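Local coordinates for kcn28 (Kitasatospora, PDB 6J31), which is a two-domain protein of the GT-B fold whose C-terminal half resembles the erythromycin biosynthesis protein CIII-like family, at residues R31-T36 / L389-L394; D102-D107 / V115-W120; P129-V132 / K136-E139; G315-V320 / E368-L373; N330-V335 / A340-I345. All blocks are in the same frame, centred on the assembly; numbering follows the deposited sequence.

Contact 1 (R31-T36 / L389-L394); sequences RGHRVT and LIERQL
Glu391 spreads its carboxylate between two residues of 31-36, with His33 on the buried side and Arg31 on the side nearer solvent. The buried half is compact. His33 NE2 donates to Glu391 OE2 over 2.5 Å, a short His-carboxylate hydrogen bond that runs close to straight (164°). It uses the anti lone pair of OE2 and stays near the imidazole plane, while the ring and carboxylate planes stand almost perpendicular. On the same ring, Leu394 CD1 comes within 3.3 Å of His33 CE1 and 3.7 Å of His33 ND1, its side chain arriving from the direction opposite to that of the histidine. A type I turn from Glu391 to Leu394 brings the leucine back to this place. The partners come from distant parts of the chain: His33 leads into strand 34-39 of the N-terminal parallel sheet, and Glu391 lies on helix 382-391. In GT-B proteins the C-terminal helix commonly crosses back to the N-terminal domain, and here it does so.

Toward solvent the grip is looser. Arg31 NH1 forms a salt bridge with Glu391 OE1 at 2.9 Å, but the bond is bent (137°), and the donor, though in its own guanidinium plane, sits well above the carboxylate plane. Asp388 is the stronger partner of that guanidinium, and Glu27 holds Arg31 NE. The glutamate reaches both neighbours because its chain is extended beyond CG (chi2 -177°). Arg31 CD also lies 3.4 Å from Glu391 OE2, so the aliphatic part of the arginine lies against the carboxylate.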
# COMPACT_ATOMS: atom_id res chain seq x y z
N ARG A 31 -14.05 16.62 -11.30
CA ARG A 31 -14.10 18.05 -11.04
C ARG A 31 -13.80 18.88 -12.28
O ARG A 31 -13.67 20.10 -12.17
CB ARG A 31 -13.13 18.42 -9.92
CG ARG A 31 -13.52 17.84 -8.58
CD ARG A 31 -12.71 18.43 -7.44
NE ARG A 31 -13.03 17.76 -6.19
CZ ARG A 31 -12.66 18.20 -4.99
NH1 ARG A 31 -11.95 19.32 -4.89
NH2 ARG A 31 -13.00 17.53 -3.90
N GLY A 32 -13.68 18.24 -13.44
CA GLY A 32 -13.48 18.95 -14.69
C GLY A 32 -12.05 19.21 -15.09
O GLY A 32 -11.82 19.94 -16.06
N HIS A 33 -11.08 18.64 -14.39
CA HIS A 33 -9.68 18.85 -14.75
C HIS A 33 -9.24 17.87 -15.83
O HIS A 33 -9.78 16.77 -15.97
CB HIS A 33 -8.77 18.68 -13.54
CG HIS A 33 -9.05 19.64 -12.43
ND1 HIS A 33 -8.86 21.00 -12.57
CD2 HIS A 33 -9.48 19.45 -11.16
CE1 HIS A 33 -9.18 21.60 -11.43
NE2 HIS A 33 -9.55 20.68 -10.56
N ARG A 34 -8.22 18.27 -16.58
CA ARG A 34 -7.56 17.36 -17.50
C ARG A 34 -6.46 16.64 -16.73
O ARG A 34 -5.48 17.25 -16.31
CB ARG A 34 -6.98 18.10 -18.70
CG ARG A 34 -6.24 17.15 -19.63
CD ARG A 34 -5.32 17.87 -20.59
NE ARG A 34 -4.57 16.91 -21.40
CZ ARG A 34 -3.39 17.16 -21.94
NH1 ARG A 34 -2.83 18.35 -21.77
NH2 ARG A 34 -2.77 16.23 -22.66
N VAL A 35 -6.63 15.33 -16.55
CA VAL A 35 -5.71 14.51 -15.79
C VAL A 35 -5.04 13.53 -16.74
O VAL A 35 -5.72 12.77 -17.44
CB VAL A 35 -6.41 13.77 -14.64
CG1 VAL A 35 -5.40 13.01 -13.80
CG2 VAL A 35 -7.18 14.75 -13.78
N THR A 36 -3.71 13.57 -16.78
CA THR A 36 -2.93 12.55 -17.48
C THR A 36 -2.28 11.66 -16.44
O THR A 36 -1.92 12.12 -15.35
CB THR A 36 -1.87 13.17 -18.40
OG1 THR A 36 -1.01 14.04 -17.66
CG2 THR A 36 -2.56 13.97 -19.52
N LEU A 389 -6.65 19.87 -1.59
CA LEU A 389 -5.26 20.28 -1.41
C LEU A 389 -4.52 20.36 -2.74
O LEU A 389 -3.69 21.25 -2.95
CB LEU A 389 -4.55 19.32 -0.46
CG LEU A 389 -4.96 19.47 1.01
CD1 LEU A 389 -4.19 18.48 1.88
CD2 LEU A 389 -4.73 20.90 1.46
N ILE A 390 -4.81 19.43 -3.66
CA ILE A 390 -4.18 19.45 -4.97
C ILE A 390 -4.62 20.68 -5.76
O ILE A 390 -3.83 21.32 -6.45
CB ILE A 390 -4.48 18.15 -5.73
CG1 ILE A 390 -3.77 16.97 -5.06
CG2 ILE A 390 -4.05 18.26 -7.19
CD1 ILE A 390 -4.41 15.63 -5.35
N GLU A 391 -5.91 21.03 -5.66
CA GLU A 391 -6.41 22.19 -6.38
C GLU A 391 -5.79 23.50 -5.89
O GLU A 391 -5.75 24.46 -6.65
CB GLU A 391 -7.93 22.23 -6.30
CG GLU A 391 -8.59 21.25 -7.25
CD GLU A 391 -10.10 21.32 -7.25
OE1 GLU A 391 -10.69 21.64 -6.19
OE2 GLU A 391 -10.69 21.08 -8.32
N ARG A 392 -5.31 23.54 -4.64
CA ARG A 392 -4.62 24.73 -4.14
C ARG A 392 -3.34 25.00 -4.92
O ARG A 392 -2.87 26.14 -4.97
CB ARG A 392 -4.28 24.58 -2.66
CG ARG A 392 -5.46 24.61 -1.70
CD ARG A 392 -6.01 26.01 -1.43
NE ARG A 392 -5.00 26.90 -0.89
CZ ARG A 392 -5.12 28.23 -0.80
NH1 ARG A 392 -6.23 28.83 -1.22
NH2 ARG A 392 -4.13 28.95 -0.29
N GLN A 393 -2.75 23.96 -5.51
CA GLN A 393 -1.54 24.10 -6.31
C GLN A 393 -1.81 24.52 -7.75
O GLN A 393 -0.87 24.85 -8.47
CB GLN A 393 -0.76 22.78 -6.32
CG GLN A 393 -0.13 22.43 -4.99
CD GLN A 393 0.72 23.56 -4.45
OE1 GLN A 393 1.52 24.16 -5.17
NE2 GLN A 393 0.53 23.88 -3.17
N LEU A 394 -3.08 24.52 -8.18
CA LEU A 394 -3.39 24.95 -9.54
C LEU A 394 -3.47 26.47 -9.62
O LEU A 394 -3.85 27.14 -8.66
CB LEU A 394 -4.71 24.34 -9.99
CG LEU A 394 -4.76 22.81 -9.97
CD1 LEU A 394 -6.07 22.32 -10.54
CD2 LEU A 394 -3.58 22.23 -10.74

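Contact 2 (D102-D107 / V115-W120)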
# COMPACT_ATOMS: atom_id res chain seq x y z
N ASP A 102 0.20 21.57 -14.98
CA ASP A 102 0.21 22.58 -13.92
C ASP A 102 0.79 22.03 -12.62
O ASP A 102 1.34 22.80 -11.82
CB ASP A 102 -1.20 23.11 -13.69
CG ASP A 102 -1.72 23.88 -14.88
OD1 ASP A 102 -1.00 24.79 -15.34
OD2 ASP A 102 -2.83 23.57 -15.37
N VAL A 103 0.67 20.73 -12.39
CA VAL A 103 1.22 20.11 -11.19
C VAL A 103 1.51 18.65 -11.51
O VAL A 103 0.81 18.01 -12.30
CB VAL A 103 0.26 20.26 -9.99
CG1 VAL A 103 -1.08 19.61 -10.29
CG2 VAL A 103 0.87 19.67 -8.73
N PHE A 104 2.56 18.12 -10.89
CA PHE A 104 2.93 16.71 -10.98
C PHE A 104 2.53 16.02 -9.69
O PHE A 104 2.99 16.40 -8.61
CB PHE A 104 4.43 16.55 -11.21
CG PHE A 104 4.82 16.51 -12.65
CD1 PHE A 104 4.52 15.41 -13.44
CD2 PHE A 104 5.52 17.57 -13.22
CE1 PHE A 104 4.89 15.37 -14.77
CE2 PHE A 104 5.90 17.53 -14.55
CZ PHE A 104 5.58 16.43 -15.33
N LEU A 105 1.67 15.01 -9.79
CA LEU A 105 1.38 14.10 -8.70
C LEU A 105 2.16 12.82 -8.95
O LEU A 105 2.17 12.31 -10.08
CB LEU A 105 -0.11 13.77 -8.61
CG LEU A 105 -1.14 14.90 -8.53
CD1 LEU A 105 -2.54 14.31 -8.30
CD2 LEU A 105 -0.78 15.93 -7.46
N TYR A 106 2.84 12.30 -7.93
CA TYR A 106 3.65 11.12 -8.14
C TYR A 106 3.63 10.19 -6.94
O TYR A 106 3.76 10.63 -5.79
CB TYR A 106 5.10 11.51 -8.49
CG TYR A 106 5.84 12.22 -7.38
CD1 TYR A 106 5.66 13.58 -7.15
CD2 TYR A 106 6.74 11.54 -6.57
CE1 TYR A 106 6.34 14.23 -6.13
CE2 TYR A 106 7.43 12.18 -5.57
CZ TYR A 106 7.23 13.52 -5.35
OH TYR A 106 7.92 14.14 -4.34
N ASP A 107 3.52 8.90 -7.22
CA ASP A 107 3.69 7.87 -6.21
C ASP A 107 5.12 7.91 -5.67
O ASP A 107 6.02 8.48 -6.29
CB ASP A 107 3.37 6.50 -6.82
CG ASP A 107 3.69 5.36 -5.89
OD1 ASP A 107 2.88 5.09 -4.98
OD2 ASP A 107 4.78 4.77 -6.04
N VAL A 115 11.97 15.22 -10.08
CA VAL A 115 13.14 15.76 -10.77
C VAL A 115 12.71 16.55 -11.99
O VAL A 115 13.19 17.66 -12.24
CB VAL A 115 14.11 14.63 -11.14
CG1 VAL A 115 15.28 15.17 -11.96
CG2 VAL A 115 14.60 13.90 -9.90
N LEU A 116 11.76 16.00 -12.74
CA LEU A 116 11.22 16.69 -13.90
C LEU A 116 10.53 17.98 -13.48
O LEU A 116 10.72 19.03 -14.11
CB LEU A 116 10.25 15.76 -14.63
CG LEU A 116 10.08 15.83 -16.14
CD1 LEU A 116 8.66 15.52 -16.58
CD2 LEU A 116 10.59 17.14 -16.71
N ALA A 117 9.76 17.93 -12.39
CA ALA A 117 9.07 19.12 -11.91
C ALA A 117 10.06 20.20 -11.49
O ALA A 117 9.83 21.39 -11.71
CB ALA A 117 8.14 18.76 -10.76
N MET A 118 11.17 19.79 -10.87
CA MET A 118 12.19 20.76 -10.48
C MET A 118 12.83 21.41 -11.70
O MET A 118 13.09 22.62 -11.71
CB MET A 118 13.24 20.07 -9.61
CG MET A 118 12.74 19.80 -8.19
SD MET A 118 13.72 18.58 -7.30
CE MET A 118 15.10 19.59 -6.76
N ASN A 119 13.07 20.63 -12.77
CA ASN A 119 13.65 21.19 -13.99
C ASN A 119 12.76 22.27 -14.60
O ASN A 119 13.25 23.28 -15.09
CB ASN A 119 13.89 20.07 -15.01
CG ASN A 119 15.04 19.15 -14.64
OD1 ASN A 119 15.89 19.48 -13.82
ND2 ASN A 119 15.08 17.98 -15.27
N TRP A 120 11.44 22.06 -14.58
CA TRP A 120 10.50 22.92 -15.28
C TRP A 120 9.82 23.94 -14.37
O TRP A 120 8.93 24.66 -14.83
CB TRP A 120 9.43 22.08 -15.98
CG TRP A 120 9.95 21.24 -17.10
CD1 TRP A 120 11.16 21.35 -17.72
CD2 TRP A 120 9.25 20.19 -17.77
NE1 TRP A 120 11.27 20.42 -18.72
CE2 TRP A 120 10.10 19.70 -18.78
CE3 TRP A 120 7.99 19.61 -17.61
CZ2 TRP A 120 9.73 18.66 -19.63
CZ3 TRP A 120 7.62 18.57 -18.45
CH2 TRP A 120 8.49 18.11 -19.44
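Trp120 N is held by two carbonyls of its own helix, bonding to Leu116 O at 3.1 Å and more weakly to Ala117 O at 3.4 Å. These three residues are the ones that helix 112-120 turns toward Phe104 of strand 103-107. The strand and helix are the first two elements of a beta-alpha-beta crossover, completed by strand 124-128 in the Rossmann-like N-terminal domain. Their short axes run nearly antiparallel, at 167°, and approach to 9.2 Å.

Phe104 fills the gap between them. Different ring atoms meet different residues: CD2 lies 3.8 Å from Ala117 CB, and Phe104 and Ala117 have the nearest CA atoms of the two segments. Farther out, at the end of the ring, CZ is 3.4 Å from Leu116 CD1. The third neighbour, Trp120, meets the phenyl edge, with CE3 at 4.2 Å from Phe104 CE2.

Helix 74-96 also packs here, its Tyr96 standing edge-to-face to Phe104 and its Leu89 packing on Leu116, while Arg100 makes a cation-pi contact with Trp120. Leu116 is modelled away from staggered values (chi1 -148°, chi2 -146°), so its conformation may be strained or only approximately placed. Its two methyls divide the aromatic neighbours between them: CD1 serves Phe104, and CD2 lies 3.2 Å above the plane of the Trp120 ring, over its centre.

Contact 3 (P129-V132 / K136-E139); sequences PTWV and KYRE
Trp131 and Tyr137 meet as two aromatic side chains reaching from either end of a short loop, and their conformations decide the geometry. In Trp131, CG sits between the backbone N and the carbonyl carbon (chi1 46°), the sterically least roomy of the three staggered choices. A chi2 near -93° sets the indole plane about perpendicular to the plane of CA, CB and CG, and the six-membered ring extends toward 136-139. Tyr137 takes a different staggered position: its CG lies opposite the backbone N (chi1 176°), and the phenol leaves the start of helix 137-140 and heads back toward the tryptophan.

The two side chains cross at about a right angle. They form an offset edge-to-face pair, with the edge of Trp131 toward the face of Tyr137, the planes inclined at 61° and the centroid of the tryptophan six-membered ring 6.0 Å from that of the tyrosine. The closest atoms are Trp131 CZ3 and Tyr137 CE2, 4.1 Å apart, so this is a light contact without close interlocking.

The polar ends of both rings are engaged by other groups. Trp131 NE1 hydrogen-bonds to Asn330 OD1, and Tyr137 OH to the backbone of the bound peptide. Thr130 touches (2E,2'E)-3,3'-(1,2-phenylene)di(prop-2-enoic acid), which lies about 7 Å from the Trp131 side chain; both residues pack on a modified side chain of the peptide.

The pair stands beside the ligand pocket, with elements of both domains around it: strand 124-128 leads toward Trp131, helix 137-140 carries Tyr137, and C-terminal-domain helices 305-314 and 327-336 pack against or bond the indole.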
# COMPACT_ATOMS: atom_id res chain seq x y z
N PRO A 129 1.33 5.69 -0.66
CA PRO A 129 0.31 4.68 -0.35
C PRO A 129 0.44 4.04 1.02
O PRO A 129 -0.48 3.32 1.43
CB PRO A 129 0.52 3.64 -1.46
CG PRO A 129 1.99 3.71 -1.72
CD PRO A 129 2.35 5.18 -1.59
N THR A 130 1.53 4.28 1.73
CA THR A 130 1.71 3.73 3.07
C THR A 130 2.39 4.80 3.92
O THR A 130 2.57 5.94 3.48
CB THR A 130 2.51 2.42 3.02
OG1 THR A 130 2.49 1.81 4.32
CG2 THR A 130 3.95 2.67 2.61
N TRP A 131 2.75 4.45 5.14
CA TRP A 131 3.34 5.43 6.04
C TRP A 131 4.70 5.89 5.52
O TRP A 131 5.39 5.18 4.78
CB TRP A 131 3.47 4.87 7.46
CG TRP A 131 4.04 3.48 7.59
CD1 TRP A 131 3.33 2.32 7.65
CD2 TRP A 131 5.42 3.12 7.73
NE1 TRP A 131 4.19 1.25 7.80
CE2 TRP A 131 5.48 1.72 7.85
CE3 TRP A 131 6.62 3.85 7.75
CZ2 TRP A 131 6.68 1.02 7.99
CZ3 TRP A 131 7.82 3.15 7.89
CH2 TRP A 131 7.83 1.76 8.01
N VAL A 132 5.07 7.11 5.90
CA VAL A 132 6.30 7.72 5.44
C VAL A 132 7.37 7.58 6.51
O VAL A 132 7.11 7.20 7.65
CB VAL A 132 6.08 9.21 5.07
CG1 VAL A 132 5.06 9.34 3.95
CG2 VAL A 132 5.65 10.00 6.30
N LYS A 136 13.69 11.38 11.23
CA LYS A 136 14.15 10.91 12.53
C LYS A 136 14.15 9.40 12.45
O LYS A 136 14.93 8.73 13.14
CB LYS A 136 13.25 11.47 13.64
CG LYS A 136 13.87 12.67 14.35
CD LYS A 136 12.87 13.41 15.21
CE LYS A 136 12.21 14.54 14.42
NZ LYS A 136 11.47 15.51 15.28
N TYR A 137 13.27 8.86 11.61
CA TYR A 137 13.35 7.45 11.23
C TYR A 137 14.65 7.18 10.48
O TYR A 137 15.25 6.11 10.64
CB TYR A 137 12.14 7.08 10.36
CG TYR A 137 12.14 5.66 9.81
CD1 TYR A 137 12.86 5.34 8.66
CD2 TYR A 137 11.41 4.66 10.42
CE1 TYR A 137 12.86 4.06 8.15
CE2 TYR A 137 11.40 3.36 9.91
CZ TYR A 137 12.13 3.07 8.78
OH TYR A 137 12.13 1.79 8.26
N ARG A 138 15.07 8.12 9.64
CA ARG A 138 16.25 7.92 8.82
C ARG A 138 17.52 7.83 9.66
O ARG A 138 18.43 7.05 9.35
CB ARG A 138 16.35 9.03 7.77
CG ARG A 138 15.38 8.82 6.60
CD ARG A 138 15.16 10.08 5.77
NE ARG A 138 16.27 10.30 4.85
CZ ARG A 138 16.56 11.47 4.28
NH1 ARG A 138 15.78 12.52 4.48
NH2 ARG A 138 17.60 11.57 3.46
N GLU A 139 17.62 8.62 10.75
CA GLU A 139 18.81 8.54 11.59
C GLU A 139 18.96 7.17 12.24
O GLU A 139 20.09 6.69 12.44
CB GLU A 139 18.83 9.64 12.65
CG GLU A 139 19.25 11.00 12.12
CD GLU A 139 19.25 12.08 13.19
OE1 GLU A 139 19.51 11.74 14.37
OE2 GLU A 139 19.02 13.26 12.86

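Contact 4 (G315-V320 / E368-L373)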
# COMPACT_ATOMS: atom_id res chain seq x y z
N GLY A 315 -14.47 -3.00 10.17
CA GLY A 315 -14.56 -3.29 11.59
C GLY A 315 -14.35 -4.75 11.92
O GLY A 315 -15.12 -5.34 12.69
N VAL A 316 -13.33 -5.36 11.33
CA VAL A 316 -13.03 -6.77 11.49
C VAL A 316 -11.68 -6.89 12.19
O VAL A 316 -10.67 -6.37 11.70
CB VAL A 316 -13.00 -7.50 10.14
CG1 VAL A 316 -12.63 -8.97 10.32
CG2 VAL A 316 -14.34 -7.36 9.43
N PRO A 317 -11.60 -7.57 13.34
CA PRO A 317 -10.30 -7.75 14.00
C PRO A 317 -9.38 -8.63 13.16
O PRO A 317 -9.83 -9.44 12.35
CB PRO A 317 -10.66 -8.43 15.32
CG PRO A 317 -11.96 -9.09 15.07
CD PRO A 317 -12.69 -8.23 14.07
N MET A 318 -8.08 -8.45 13.35
CA MET A 318 -7.10 -9.04 12.46
C MET A 318 -6.06 -9.86 13.21
O MET A 318 -5.62 -9.49 14.30
CB MET A 318 -6.41 -7.95 11.62
CG MET A 318 -7.35 -7.30 10.61
SD MET A 318 -6.70 -5.84 9.79
CE MET A 318 -7.16 -4.57 10.97
N VAL A 319 -5.69 -10.99 12.62
CA VAL A 319 -4.51 -11.74 13.00
C VAL A 319 -3.46 -11.47 11.93
O VAL A 319 -3.67 -11.77 10.75
CB VAL A 319 -4.80 -13.25 13.12
CG1 VAL A 319 -3.52 -14.02 13.38
CG2 VAL A 319 -5.82 -13.51 14.22
N VAL A 320 -2.34 -10.86 12.33
CA VAL A 320 -1.36 -10.33 11.40
C VAL A 320 -0.12 -11.22 11.41
O VAL A 320 0.37 -11.59 12.48
CB VAL A 320 -0.99 -8.88 11.75
CG1 VAL A 320 -0.08 -8.29 10.69
CG2 VAL A 320 -2.24 -8.04 11.91
N GLU A 368 -15.52 -2.67 20.33
CA GLU A 368 -15.73 -1.25 20.61
C GLU A 368 -14.58 -0.41 20.06
O GLU A 368 -14.82 0.67 19.50
CB GLU A 368 -15.90 -1.03 22.11
CG GLU A 368 -16.45 0.34 22.50
CD GLU A 368 -15.38 1.42 22.58
OE1 GLU A 368 -14.21 1.08 22.83
OE2 GLU A 368 -15.71 2.61 22.38
N ARG A 369 -13.34 -0.88 20.21
CA ARG A 369 -12.21 -0.13 19.67
C ARG A 369 -12.29 -0.01 18.16
O ARG A 369 -11.92 1.02 17.58
CB ARG A 369 -10.89 -0.78 20.10
CG ARG A 369 -10.56 -0.56 21.58
CD ARG A 369 -9.18 -1.09 21.95
NE ARG A 369 -9.13 -2.54 22.06
CZ ARG A 369 -9.26 -3.22 23.20
NH1 ARG A 369 -9.44 -2.58 24.35
NH2 ARG A 369 -9.20 -4.54 23.20
N LEU A 370 -12.77 -1.06 17.49
CA LEU A 370 -12.93 -1.01 16.03
C LEU A 370 -13.91 0.08 15.62
O LEU A 370 -13.66 0.81 14.65
CB LEU A 370 -13.37 -2.37 15.51
CG LEU A 370 -12.25 -3.41 15.44
CD1 LEU A 370 -12.80 -4.76 15.03
CD2 LEU A 370 -11.15 -2.95 14.49
N SER A 371 -15.02 0.22 16.34
CA SER A 371 -15.98 1.27 16.01
C SER A 371 -15.34 2.65 16.17
O SER A 371 -15.58 3.55 15.36
CB SER A 371 -17.22 1.14 16.89
OG SER A 371 -17.78 -0.15 16.75
N GLY A 372 -14.53 2.82 17.22
CA GLY A 372 -13.83 4.08 17.38
C GLY A 372 -12.84 4.35 16.26
O GLY A 372 -12.75 5.47 15.75
N LEU A 373 -12.09 3.32 15.85
CA LEU A 373 -11.13 3.50 14.77
C LEU A 373 -11.83 3.79 13.44
O LEU A 373 -11.28 4.52 12.61
CB LEU A 373 -10.25 2.26 14.64
CG LEU A 373 -9.31 2.06 15.83
CD1 LEU A 373 -8.49 0.80 15.65
CD2 LEU A 373 -8.41 3.28 15.99
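Leu370 points its side chain from helix 364-378 straight at the bend formed by Gly315, Val316 and Pro317. That bend links two elements of the C-terminal Rossmann-like domain of the GT-B fold: helix 305-314 ends there in a Schellman motif, with Gly315 at positive phi (61°), and strand 318-320 of the parallel sheet follows.

The leucine and the proline cross at about a right angle. CG of Leu370 lies beside its backbone N, and CD1 continues the chain outward from CA (chi2 175°), so this one methyl does nearly all the touching. It comes to 3.6 Å from Pro317 CD, a ring atom, and to 3.5 Å from Pro317 N. Val316 offers backbone alone, its CB pointing away from the helix and its side chain packing on Phe299 of the sheet.

Nearer the root of the leucine the backbones come close, with the CA atoms of Gly315 and Leu370 5.3 Å apart. Ile339 also packs on Leu370, and Leu360 of helix 350-362 on Pro317. The shortest approach is made to a carbonyl: Leu370 CD1 sits 3.3 Å from Gly315 O.

Contact 5 (N330-V335 / A340-I345)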
# COMPACT_ATOMS: atom_id res chain seq x y z
N ASN A 330 3.41 -2.30 10.51
CA ASN A 330 1.95 -2.33 10.42
C ASN A 330 1.36 -3.29 11.44
O ASN A 330 0.31 -3.01 12.04
CB ASN A 330 1.51 -2.72 9.01
CG ASN A 330 1.82 -1.66 7.97
OD1 ASN A 330 2.21 -0.54 8.30
ND2 ASN A 330 1.62 -2.00 6.70
N ALA A 331 2.02 -4.43 11.65
CA ALA A 331 1.58 -5.38 12.67
C ALA A 331 1.66 -4.76 14.05
O ALA A 331 0.77 -4.96 14.89
CB ALA A 331 2.42 -6.65 12.60
N GLU A 332 2.73 -4.00 14.32
CA GLU A 332 2.87 -3.35 15.61
C GLU A 332 1.76 -2.33 15.84
O GLU A 332 1.18 -2.25 16.93
CB GLU A 332 4.23 -2.67 15.71
CG GLU A 332 5.39 -3.60 15.98
CD GLU A 332 5.08 -4.62 17.06
OE1 GLU A 332 4.63 -4.20 18.14
OE2 GLU A 332 5.28 -5.83 16.82
N SER A 333 1.41 -1.56 14.80
CA SER A 333 0.40 -0.52 14.94
C SER A 333 -0.95 -1.10 15.33
O SER A 333 -1.57 -0.65 16.31
CB SER A 333 0.29 0.28 13.64
OG SER A 333 1.55 0.85 13.31
N VAL A 334 -1.44 -2.09 14.58
CA VAL A 334 -2.76 -2.64 14.86
C VAL A 334 -2.78 -3.38 16.20
O VAL A 334 -3.80 -3.38 16.90
CB VAL A 334 -3.24 -3.54 13.71
CG1 VAL A 334 -3.60 -2.69 12.51
CG2 VAL A 334 -2.17 -4.58 13.35
N VAL A 335 -1.67 -4.03 16.57
CA VAL A 335 -1.59 -4.63 17.89
C VAL A 335 -1.60 -3.55 18.96
O VAL A 335 -2.29 -3.67 19.98
CB VAL A 335 -0.34 -5.53 17.99
CG1 VAL A 335 0.01 -5.81 19.45
CG2 VAL A 335 -0.56 -6.81 17.22
N ALA A 340 -5.77 -6.42 17.30
CA ALA A 340 -5.07 -7.40 16.49
C ALA A 340 -4.17 -8.27 17.36
O ALA A 340 -3.83 -7.92 18.49
CB ALA A 340 -4.25 -6.72 15.39
N ARG A 341 -3.78 -9.42 16.80
CA ARG A 341 -2.82 -10.32 17.40
C ARG A 341 -1.76 -10.63 16.35
O ARG A 341 -2.10 -10.83 15.17
CB ARG A 341 -3.49 -11.63 17.85
CG ARG A 341 -4.35 -11.54 19.12
CD ARG A 341 -3.78 -12.32 20.29
NE ARG A 341 -4.84 -12.67 21.25
CZ ARG A 341 -5.56 -11.81 21.95
NH1 ARG A 341 -5.37 -10.50 21.83
NH2 ARG A 341 -6.49 -12.26 22.79
N ARG A 342 -0.50 -10.66 16.75
CA ARG A 342 0.59 -10.95 15.83
C ARG A 342 1.05 -12.40 15.98
O ARG A 342 1.18 -12.91 17.10
CB ARG A 342 1.76 -9.99 16.06
CG ARG A 342 2.94 -10.19 15.12
CD ARG A 342 3.98 -9.09 15.32
NE ARG A 342 5.15 -9.28 14.47
CZ ARG A 342 6.08 -8.35 14.26
NH1 ARG A 342 5.98 -7.16 14.84
NH2 ARG A 342 7.12 -8.61 13.48
N ILE A 343 1.28 -13.07 14.85
CA ILE A 343 1.77 -14.44 14.83
C ILE A 343 2.89 -14.57 13.79
O ILE A 343 3.04 -13.72 12.90
CB ILE A 343 0.67 -15.48 14.52
CG1 ILE A 343 0.20 -15.34 13.07
CG2 ILE A 343 -0.50 -15.33 15.48
CD1 ILE A 343 -0.79 -16.40 12.65
N ASP A 344 3.67 -15.63 13.92
CA ASP A 344 4.70 -15.99 12.95
C ASP A 344 4.27 -17.26 12.23
O ASP A 344 4.04 -18.29 12.88
CB ASP A 344 6.06 -16.19 13.62
CG ASP A 344 7.21 -16.30 12.62
OD1 ASP A 344 6.98 -16.66 11.45
OD2 ASP A 344 8.37 -16.02 13.01
N ILE A 345 4.18 -17.19 10.90
CA ILE A 345 3.72 -18.33 10.11
C ILE A 345 4.63 -19.54 10.30
O ILE A 345 4.17 -20.68 10.30
CB ILE A 345 3.62 -17.93 8.62
CG1 ILE A 345 2.19 -17.48 8.29
CG2 ILE A 345 4.05 -19.07 7.70
CD1 ILE A 345 1.99 -17.17 6.84
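Ala340 turns its methyl into helix 327-336, where its CB packs 3.6 Å from Val334 CG2. Val335 comes in beside it and spreads one branch along the strand backbone: its CG2 is 3.7 Å from Ala340 O and 3.9 Å from Arg342 N. Across this apolar patch the short axes approach to 7.3 Å.

Outside it runs Arg342. Its chain is extended from CG to NE, with CG lying opposite the backbone N (chi1 -178°), and it passes along the helix so that CD reaches 4.0 Å from Ala331 CB, which lies over one face of the guanidinium. The CB of Glu332 points away from the strand, but a bend at chi2 (-44°) brings its carboxylate round to the guanidinium edge. The salt bridge from Arg342 NH1 to Glu332 OE2 is modelled implausibly short and well bent, so its exact geometry is doubtful.

Farther out, Val320 of the adjacent strand packs on Ala331 and Val334, Pro322 packs on Arg342, and Arg341 turns the other way to a salt bridge with Glu359. Strand 318-320, helix 327-336 and strand 340-342 together make a beta-alpha-beta unit, the repeating element of the Rossmann-like C-terminal half of a GT-B fold.

Contacts 1 and 2 belong to the N-terminal sheet and touch through Leu394 and Val103; contacts 4 and 5 belong to the C-terminal sheet, where Val320 N meets Arg341 O between neighbouring strands. Burial goes with chemistry only in part. Contacts 2 and 4 are buried and apolar, one built on aromatic rings, the other on a single leucine methyl against backbone and a proline ring. Contacts 1 and 5 are partly buried, and each adds a carboxylate-arginine pair to its packing. Contact 3, also partly buried, rests instead on an aromatic pair beside the ligand pocket; it touches contact 2 where Pro129 meets Asp107, and reaches contact 5 through Trp131 NE1 and Asn330 OD1.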